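Local coordinates for yeast glycogen phosphorylase (Saccharomyces cerevisiae, PDB 1YGP), which belongs to the glycogen phosphorylase family, two-domain proteins of the GT-B fold that bind pyridoxal-5'-phosphate, at residues L428-V442 / I456-I468. Residues are numbered along the deposited sequence; the frame is centred on the assembly and turned at random.
Sequences LEIIYDINWFFLEDV and ISIIEENSPERQI. Unlike the reference sequence in segment 428-442: Glu-440 (reference Gln).
Asn-435, on one side of helix 425-445, grips the turn at Ser-457 and Ile-458, in a buried contact that fixes the helix against the base of a beta hairpin. Its CG lies anti to the backbone N (chi1 -172°), which carries the amide out to the turn. There OD1 accepts the backbone N-H of Ile-458 (N to OD1 2.9 Å), with the donor above the carbonyl plane, 40° out of it. ND2 of the same amide donates to Ser-457 OG at 3.1 Å, and that hydroxyl in turn donates a hydrogen bond to Ile-459 O, so one hydroxyl links the helix to the first hairpin strand.

Apolar contacts continue on both sides of this polar pair. Toward the start of the helix, Ile-431 sets CG2 against Ile-468 CG2 at 3.8 Å, with Ile-458 and Ile-459 beside it, and Leu-473 of helix 470-477 adds to the same cluster. Tyr-432 turns its ring edge to Ile-459, CE1 lying 3.5 Å from CG1, while Leu-428 CD2 sits over one ring face. The Tyr-432 OH lies over a face of the Arg-466 guanidinium, which is salt-bridged to Glu-461. In the other direction Ile-456 lies at the Phe-438 ring, its CG2 3.8 Å from CE2, and the same methyl meets Leu-439 CD1.

Strands 459-460 and 467-469 pair antiparallel, and 414-416 extends them into a small three-stranded sheet. A helix thus packs against a beta hairpin and the turn leading into it, bridged by a side-chain amide, within the GT-B architecture of the glycogen phosphorylases.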
ATOM      1  N   LEU A 428       1.422  34.749   7.438  1.00 10.50           N
ATOM      2  CA  LEU A 428       2.335  35.889   7.412  1.00 15.00           C
ATOM      3  C   LEU A 428       1.728  37.103   8.124  1.00 17.94           C
ATOM      4  O   LEU A 428       2.405  37.825   8.858  1.00 23.39           O
ATOM      5  CB  LEU A 428       2.652  36.352   6.004  1.00 10.88           C
ATOM      6  CG  LEU A 428       4.098  36.696   5.707  1.00 12.26           C
ATOM      7  CD1 LEU A 428       4.064  37.532   4.469  1.00 17.61           C
ATOM      8  CD2 LEU A 428       4.783  37.509   6.780  1.00 12.72           C
ATOM      9  N   GLU A 429       0.445  37.380   7.911  1.00 21.29           N
ATOM     10  CA  GLU A 429      -0.233  38.498   8.536  1.00 17.45           C
ATOM     11  C   GLU A 429      -0.117  38.374  10.049  1.00 17.48           C
ATOM     12  O   GLU A 429       0.340  39.293  10.738  1.00 21.17           O
ATOM     13  CB  GLU A 429      -1.692  38.497   8.139  1.00 14.70           C
ATOM     14  CG  GLU A 429      -2.031  38.824   6.701  1.00 14.95           C
ATOM     15  CD  GLU A 429      -3.528  39.010   6.415  1.00 24.36           C
ATOM     16  OE1 GLU A 429      -4.372  38.839   7.305  1.00 25.40           O
ATOM     17  OE2 GLU A 429      -3.863  39.343   5.272  1.00 26.84           O
ATOM     18  N   ILE A 430      -0.454  37.211  10.597  1.00 15.04           N
ATOM     19  CA  ILE A 430      -0.392  37.027  12.037  1.00 11.43           C
ATOM     20  C   ILE A 430       1.067  37.107  12.514  1.00 12.70           C
ATOM     21  O   ILE A 430       1.306  37.695  13.578  1.00 12.02           O
ATOM     22  CB  ILE A 430      -1.093  35.669  12.375  1.00  8.75           C
ATOM     23  CG1 ILE A 430      -2.523  35.677  11.844  1.00  6.88           C
ATOM     24  CG2 ILE A 430      -1.213  35.487  13.872  1.00  6.52           C
ATOM     25  CD1 ILE A 430      -3.345  34.403  12.031  1.00  2.08           C
ATOM     26  N   ILE A 431       2.084  36.652  11.764  1.00 10.38           N
ATOM     27  CA  ILE A 431       3.454  36.782  12.244  1.00 12.96           C
ATOM     28  C   ILE A 431       3.848  38.252  12.301  1.00 16.06           C
ATOM     29  O   ILE A 431       4.511  38.670  13.261  1.00 21.90           O
ATOM     30  CB  ILE A 431       4.423  35.990  11.345  1.00  9.68           C
ATOM     31  CG1 ILE A 431       4.037  34.520  11.457  1.00 14.44           C
ATOM     32  CG2 ILE A 431       5.883  36.142  11.798  1.00  8.40           C
ATOM     33  CD1 ILE A 431       4.830  33.516  10.599  1.00 21.92           C
ATOM     34  N   TYR A 432       3.418  39.084  11.347  1.00 14.97           N
ATOM     35  CA  TYR A 432       3.699  40.506  11.438  1.00 10.26           C
ATOM     36  C   TYR A 432       3.012  41.089  12.663  1.00 12.26           C
ATOM     37  O   TYR A 432       3.665  41.805  13.426  1.00 12.42           O
ATOM     38  CB  TYR A 432       3.226  41.212  10.179  1.00  2.00           C
ATOM     39  CG  TYR A 432       4.199  41.086   9.008  1.00  2.83           C
ATOM     40  CD1 TYR A 432       5.538  40.789   9.253  1.00  3.02           C
ATOM     41  CD2 TYR A 432       3.777  41.326   7.696  1.00  2.00           C
ATOM     42  CE1 TYR A 432       6.454  40.742   8.220  1.00  3.47           C
ATOM     43  CE2 TYR A 432       4.695  41.273   6.651  1.00  4.58           C
ATOM     44  CZ  TYR A 432       6.033  40.979   6.930  1.00  9.01           C
ATOM     45  OH  TYR A 432       6.976  40.907   5.922  1.00 16.19           O
ATOM     46  N   ASP A 433       1.756  40.735  12.942  1.00 12.62           N
ATOM     47  CA  ASP A 433       1.071  41.240  14.125  1.00 18.06           C
ATOM     48  C   ASP A 433       1.719  40.853  15.440  1.00 18.64           C
ATOM     49  O   ASP A 433       1.981  41.719  16.282  1.00 22.26           O
ATOM     50  CB  ASP A 433      -0.357  40.752  14.167  1.00 22.55           C
ATOM     51  CG  ASP A 433      -1.354  41.510  13.300  1.00 27.14           C
ATOM     52  OD1 ASP A 433      -0.977  42.250  12.386  1.00 27.01           O
ATOM     53  OD2 ASP A 433      -2.542  41.335  13.555  1.00 31.86           O
ATOM     54  N   ILE A 434       2.013  39.561  15.591  1.00 17.43           N
ATOM     55  CA  ILE A 434       2.675  38.995  16.758  1.00 12.92           C
ATOM     56  C   ILE A 434       3.955  39.785  17.039  1.00 14.79           C
ATOM     57  O   ILE A 434       4.179  40.278  18.150  1.00 17.38           O
ATOM     58  CB  ILE A 434       2.923  37.479  16.427  1.00 11.70           C
ATOM     59  CG1 ILE A 434       1.604  36.701  16.604  1.00  6.62           C
ATOM     60  CG2 ILE A 434       4.043  36.898  17.302  1.00 14.46           C
ATOM     61  CD1 ILE A 434       1.603  35.221  16.140  1.00  2.00           C
ATOM     62  N   ASN A 435       4.774  39.982  16.004  1.00 20.13           N
ATOM     63  CA  ASN A 435       6.044  40.690  16.122  1.00 22.26           C
ATOM     64  C   ASN A 435       5.845  42.135  16.531  1.00 25.47           C
ATOM     65  O   ASN A 435       6.644  42.667  17.303  1.00 29.21           O
ATOM     66  CB  ASN A 435       6.814  40.688  14.801  1.00 16.28           C
ATOM     67  CG  ASN A 435       8.220  41.254  14.955  1.00 13.71           C
ATOM     68  OD1 ASN A 435       9.049  40.717  15.669  1.00 11.64           O
ATOM     69  ND2 ASN A 435       8.653  42.307  14.298  1.00 19.31           N
ATOM     70  N   TRP A 436       4.762  42.761  16.051  1.00 26.76           N
ATOM     71  CA  TRP A 436       4.493  44.163  16.315  1.00 26.19           C
ATOM     72  C   TRP A 436       4.279  44.394  17.787  1.00 25.10           C
ATOM     73  O   TRP A 436       4.998  45.184  18.404  1.00 27.81           O
ATOM     74  CB  TRP A 436       3.245  44.659  15.573  1.00 27.49           C
ATOM     75  CG  TRP A 436       3.015  46.144  15.792  1.00 26.16           C
ATOM     76  CD1 TRP A 436       2.018  46.549  16.636  1.00 27.22           C
ATOM     77  CD2 TRP A 436       3.731  47.187  15.240  1.00 26.10           C
ATOM     78  NE1 TRP A 436       2.099  47.858  16.632  1.00 33.08           N
ATOM     79  CE2 TRP A 436       3.087  48.288  15.826  1.00 28.31           C
ATOM     80  CE3 TRP A 436       4.793  47.402  14.358  1.00 20.83           C
ATOM     81  CZ2 TRP A 436       3.486  49.600  15.538  1.00 19.24           C
ATOM     82  CZ3 TRP A 436       5.199  48.711  14.066  1.00 21.18           C
ATOM     83  CH2 TRP A 436       4.549  49.801  14.651  1.00 22.20           C
ATOM     84  N   PHE A 437       3.306  43.709  18.363  1.00 19.69           N
ATOM     85  CA  PHE A 437       3.064  43.902  19.765  1.00 19.95           C
ATOM     86  C   PHE A 437       4.291  43.508  20.597  1.00 21.12           C
ATOM     87  O   PHE A 437       4.615  44.211  21.556  1.00 23.09           O
ATOM     88  CB  PHE A 437       1.848  43.093  20.142  1.00 23.63           C
ATOM     89  CG  PHE A 437       0.591  43.533  19.406  1.00 29.90           C
ATOM     90  CD1 PHE A 437       0.135  44.847  19.493  1.00 30.42           C
ATOM     91  CD2 PHE A 437      -0.125  42.607  18.647  1.00 30.85           C
ATOM     92  CE1 PHE A 437      -1.031  45.217  18.822  1.00 27.13           C
ATOM     93  CE2 PHE A 437      -1.289  42.991  17.982  1.00 27.16           C
ATOM     94  CZ  PHE A 437      -1.742  44.294  18.068  1.00 24.78           C
ATOM     95  N   PHE A 438       5.049  42.455  20.250  1.00 22.13           N
ATOM     96  CA  PHE A 438       6.236  42.039  21.006  1.00 18.02           C
ATOM     97  C   PHE A 438       7.235  43.185  21.011  1.00 18.83           C
ATOM     98  O   PHE A 438       7.714  43.578  22.072  1.00 19.78           O
ATOM     99  CB  PHE A 438       6.866  40.786  20.362  1.00  9.02           C
ATOM    100  CG  PHE A 438       8.248  40.436  20.879  1.00  2.00           C
ATOM    101  CD1 PHE A 438       8.448  40.037  22.204  1.00  9.06           C
ATOM    102  CD2 PHE A 438       9.343  40.524  20.020  1.00  4.76           C
ATOM    103  CE1 PHE A 438       9.739  39.733  22.663  1.00  7.35           C
ATOM    104  CE2 PHE A 438      10.636  40.220  20.480  1.00  7.78           C
ATOM    105  CZ  PHE A 438      10.835  39.826  21.803  1.00  8.38           C
ATOM    106  N   LEU A 439       7.511  43.776  19.855  1.00 17.82           N
ATOM    107  CA  LEU A 439       8.449  44.864  19.767  1.00 18.05           C
ATOM    108  C   LEU A 439       7.955  46.121  20.497  1.00 21.78           C
ATOM    109  O   LEU A 439       8.758  46.900  21.030  1.00 24.76           O
ATOM    110  CB  LEU A 439       8.689  45.052  18.289  1.00  8.50           C
ATOM    111  CG  LEU A 439      10.114  44.817  17.844  1.00  8.03           C
ATOM    112  CD1 LEU A 439      10.758  43.599  18.479  1.00  9.16           C
ATOM    113  CD2 LEU A 439      10.062  44.599  16.377  1.00  7.33           C
ATOM    114  N   GLU A 440       6.642  46.330  20.616  1.00 25.48           N
ATOM    115  CA  GLU A 440       6.119  47.403  21.447  1.00 27.22           C
ATOM    116  C   GLU A 440       6.500  47.070  22.874  1.00 27.69           C
ATOM    117  O   GLU A 440       7.198  47.850  23.521  1.00 31.30           O
ATOM    118  CB  GLU A 440       4.615  47.515  21.409  1.00 24.80           C
ATOM    119  CG  GLU A 440       4.089  48.331  20.255  1.00 33.63           C
ATOM    120  CD  GLU A 440       2.582  48.585  20.313  1.00 44.28           C
ATOM    121  OE1 GLU A 440       1.903  48.136  21.248  1.00 46.32           O
ATOM    122  OE2 GLU A 440       2.078  49.245  19.399  1.00 52.26           O
ATOM    123  N   ASP A 441       6.147  45.890  23.363  1.00 26.99           N
ATOM    124  CA  ASP A 441       6.484  45.494  24.712  1.00 30.87           C
ATOM    125  C   ASP A 441       7.960  45.649  25.034  1.00 31.42           C
ATOM    126  O   ASP A 441       8.317  46.030  26.150  1.00 29.47           O
ATOM    127  CB  ASP A 441       6.066  44.063  24.902  1.00 35.97           C
ATOM    128  CG  ASP A 441       4.567  43.902  25.061  1.00 43.63           C
ATOM    129  OD1 ASP A 441       3.796  44.525  24.321  1.00 49.62           O
ATOM    130  OD2 ASP A 441       4.178  43.136  25.944  1.00 49.24           O
ATOM    131  N   VAL A 442       8.825  45.431  24.043  1.00 31.79           N
ATOM    132  CA  VAL A 442      10.245  45.573  24.259  1.00 33.98           C
ATOM    133  C   VAL A 442      10.520  47.046  24.393  1.00 34.77           C
ATOM    134  O   VAL A 442      11.209  47.431  25.345  1.00 37.52           O
ATOM    135  CB  VAL A 442      11.086  45.011  23.099  1.00 33.74           C
ATOM    136  CG1 VAL A 442      12.568  45.130  23.429  1.00 33.58           C
ATOM    137  CG2 VAL A 442      10.820  43.532  22.926  1.00 37.87           C
ATOM    138  N   ILE A 456      16.302  41.600  18.456  1.00 25.76           N
ATOM    139  CA  ILE A 456      15.365  40.686  19.064  1.00 21.29           C
ATOM    140  C   ILE A 456      14.175  40.447  18.134  1.00 23.53           C
ATOM    141  O   ILE A 456      13.341  39.593  18.445  1.00 28.55           O
ATOM    142  CB  ILE A 456      15.024  41.340  20.463  1.00 19.29           C
ATOM    143  CG1 ILE A 456      14.734  40.230  21.449  1.00 19.70           C
ATOM    144  CG2 ILE A 456      13.828  42.308  20.398  1.00 16.91           C
ATOM    145  CD1 ILE A 456      14.508  40.699  22.898  1.00 10.66           C
ATOM    146  N   SER A 457      14.050  41.147  17.003  1.00 21.57           N
ATOM    147  CA  SER A 457      12.878  41.010  16.155  1.00 23.08           C
ATOM    148  C   SER A 457      12.752  39.649  15.510  1.00 22.69           C
ATOM    149  O   SER A 457      13.736  39.009  15.155  1.00 25.93           O
ATOM    150  CB  SER A 457      12.887  42.040  15.032  1.00 23.13           C
ATOM    151  OG  SER A 457      11.736  42.042  14.180  1.00 16.66           O
ATOM    152  N   ILE A 458      11.492  39.246  15.324  1.00 21.05           N
ATOM    153  CA  ILE A 458      11.166  38.019  14.638  1.00 16.65           C
ATOM    154  C   ILE A 458      11.426  38.269  13.164  1.00 16.58           C
ATOM    155  O   ILE A 458      11.927  37.352  12.519  1.00 22.44           O
ATOM    156  CB  ILE A 458       9.690  37.639  14.882  1.00 13.44           C
ATOM    157  CG1 ILE A 458       9.471  37.293  16.346  1.00 13.26           C
ATOM    158  CG2 ILE A 458       9.313  36.445  14.025  1.00 14.02           C
ATOM    159  CD1 ILE A 458       7.978  37.096  16.702  1.00 11.77           C
ATOM    160  N   ILE A 459      11.138  39.415  12.545  1.00 15.10           N
ATOM    161  CA  ILE A 459      11.464  39.552  11.128  1.00 16.86           C
ATOM    162  C   ILE A 459      12.851  40.166  11.037  1.00 21.90           C
ATOM    163  O   ILE A 459      13.095  41.249  11.591  1.00 25.44           O
ATOM    164  CB  ILE A 459      10.440  40.447  10.373  1.00 11.25           C
ATOM    165  CG1 ILE A 459       9.199  39.671  10.035  1.00 12.34           C
ATOM    166  CG2 ILE A 459      10.984  40.873   9.020  1.00 14.96           C
ATOM    167  CD1 ILE A 459       8.287  39.256  11.194  1.00 17.89           C
ATOM    168  N   GLU A 460      13.750  39.441  10.365  1.00 24.10           N
ATOM    169  CA  GLU A 460      15.122  39.851  10.109  1.00 26.37           C
ATOM    170  C   GLU A 460      15.103  40.663   8.839  1.00 28.58           C
ATOM    171  O   GLU A 460      14.771  40.141   7.772  1.00 27.67           O
ATOM    172  CB  GLU A 460      16.039  38.650   9.898  1.00 26.82           C
ATOM    173  CG  GLU A 460      17.491  38.981   9.582  1.00 25.14           C
ATOM    174  CD  GLU A 460      18.399  37.762   9.525  1.00 28.81           C
ATOM    175  OE1 GLU A 460      18.834  37.314  10.584  1.00 33.59           O
ATOM    176  OE2 GLU A 460      18.685  37.259   8.437  1.00 31.32           O
ATOM    177  N   GLU A 461      15.471  41.934   8.968  1.00 33.68           N
ATOM    178  CA  GLU A 461      15.493  42.861   7.850  1.00 39.54           C
ATOM    179  C   GLU A 461      16.823  42.611   7.155  1.00 44.02           C
ATOM    180  O   GLU A 461      17.841  43.137   7.605  1.00 45.09           O
ATOM    181  CB  GLU A 461      15.435  44.287   8.365  1.00 38.30           C
ATOM    182  CG  GLU A 461      14.405  44.574   9.443  1.00 39.49           C
ATOM    183  CD  GLU A 461      12.937  44.438   9.055  1.00 42.45           C
ATOM    184  OE1 GLU A 461      12.539  44.910   7.989  1.00 38.93           O
ATOM    185  OE2 GLU A 461      12.180  43.885   9.851  1.00 45.03           O
ATOM    186  N   ASN A 462      16.882  41.777   6.120  1.00 49.99           N
ATOM    187  CA  ASN A 462      18.158  41.446   5.496  1.00 55.95           C
ATOM    188  C   ASN A 462      18.140  41.769   4.014  1.00 60.32           C
ATOM    189  O   ASN A 462      17.106  42.101   3.412  1.00 62.67           O
ATOM    190  CB  ASN A 462      18.485  39.948   5.643  1.00 50.77           C
ATOM    191  N   SER A 463      19.335  41.689   3.431  1.00 62.72           N
ATOM    192  CA  SER A 463      19.503  41.938   2.012  1.00 61.23           C
ATOM    193  C   SER A 463      19.226  40.649   1.251  1.00 59.00           C
ATOM    194  O   SER A 463      19.654  39.568   1.665  1.00 57.68           O
ATOM    195  N   PRO A 464      18.449  40.690   0.172  1.00 57.74           N
ATOM    196  CA  PRO A 464      17.305  41.574   0.018  1.00 54.90           C
ATOM    197  C   PRO A 464      16.061  40.902   0.555  1.00 51.51           C
ATOM    198  O   PRO A 464      14.990  41.503   0.571  1.00 55.11           O
ATOM    199  CB  PRO A 464      17.235  41.826  -1.461  1.00 59.13           C
ATOM    200  CG  PRO A 464      17.622  40.463  -2.015  1.00 59.56           C
ATOM    201  CD  PRO A 464      18.791  40.068  -1.104  1.00 60.28           C
ATOM    202  N   GLU A 465      16.175  39.621   0.894  1.00 44.96           N
ATOM    203  CA  GLU A 465      15.035  38.878   1.347  1.00 41.98           C
ATOM    204  C   GLU A 465      14.997  38.947   2.860  1.00 37.53           C
ATOM    205  O   GLU A 465      15.988  38.718   3.553  1.00 37.80           O
ATOM    206  CB  GLU A 465      15.160  37.434   0.834  1.00 46.14           C
ATOM    207  CG  GLU A 465      14.428  37.153  -0.486  1.00 45.60           C
ATOM    208  CD  GLU A 465      12.891  37.031  -0.394  1.00 52.71           C
ATOM    209  OE1 GLU A 465      12.190  38.050  -0.431  1.00 52.25           O
ATOM    210  OE2 GLU A 465      12.388  35.902  -0.300  1.00 52.88           O
ATOM    211  N   ARG A 466      13.871  39.423   3.357  1.00 33.36           N
ATOM    212  CA  ARG A 466      13.660  39.436   4.783  1.00 31.17           C
ATOM    213  C   ARG A 466      13.353  38.024   5.232  1.00 28.17           C
ATOM    214  O   ARG A 466      12.599  37.302   4.567  1.00 29.12           O
ATOM    215  CB  ARG A 466      12.487  40.322   5.177  1.00 32.79           C
ATOM    216  CG  ARG A 466      12.766  41.784   4.929  1.00 33.68           C
ATOM    217  CD  ARG A 466      11.831  42.633   5.750  1.00 35.23           C
ATOM    218  NE  ARG A 466      10.473  42.695   5.248  1.00 38.89           N
ATOM    219  CZ  ARG A 466       9.503  43.314   5.935  1.00 44.86           C
ATOM    220  NH1 ARG A 466       9.718  43.906   7.118  1.00 49.52           N
ATOM    221  NH2 ARG A 466       8.279  43.372   5.420  1.00 46.95           N
ATOM    222  N   GLN A 467      13.875  37.637   6.382  1.00 27.50           N
ATOM    223  CA  GLN A 467      13.595  36.317   6.906  1.00 25.16           C
ATOM    224  C   GLN A 467      12.659  36.458   8.104  1.00 22.89           C
ATOM    225  O   GLN A 467      12.558  37.502   8.764  1.00 15.61           O
ATOM    226  CB  GLN A 467      14.836  35.617   7.415  1.00 24.40           C
ATOM    227  CG  GLN A 467      16.082  35.763   6.591  1.00 29.58           C
ATOM    228  CD  GLN A 467      15.974  35.110   5.235  1.00 31.71           C
ATOM    229  OE1 GLN A 467      15.362  35.648   4.318  1.00 37.73           O
ATOM    230  NE2 GLN A 467      16.552  33.927   5.053  1.00 30.44           N
ATOM    231  N   ILE A 468      11.984  35.351   8.378  1.00 20.20           N
ATOM    232  CA  ILE A 468      11.153  35.206   9.543  1.00 16.94           C
ATOM    233  C   ILE A 468      12.014  34.274  10.383  1.00 19.42           C
ATOM    234  O   ILE A 468      12.357  33.157   9.957  1.00 23.62           O
ATOM    235  CB  ILE A 468       9.842  34.529   9.193  1.00 13.38           C
ATOM    236  CG1 ILE A 468       9.148  35.233   8.050  1.00  7.20           C
ATOM    237  CG2 ILE A 468       9.005  34.480  10.475  1.00 15.85           C
ATOM    238  CD1 ILE A 468       7.821  34.571   7.675  1.00  5.97           C
TER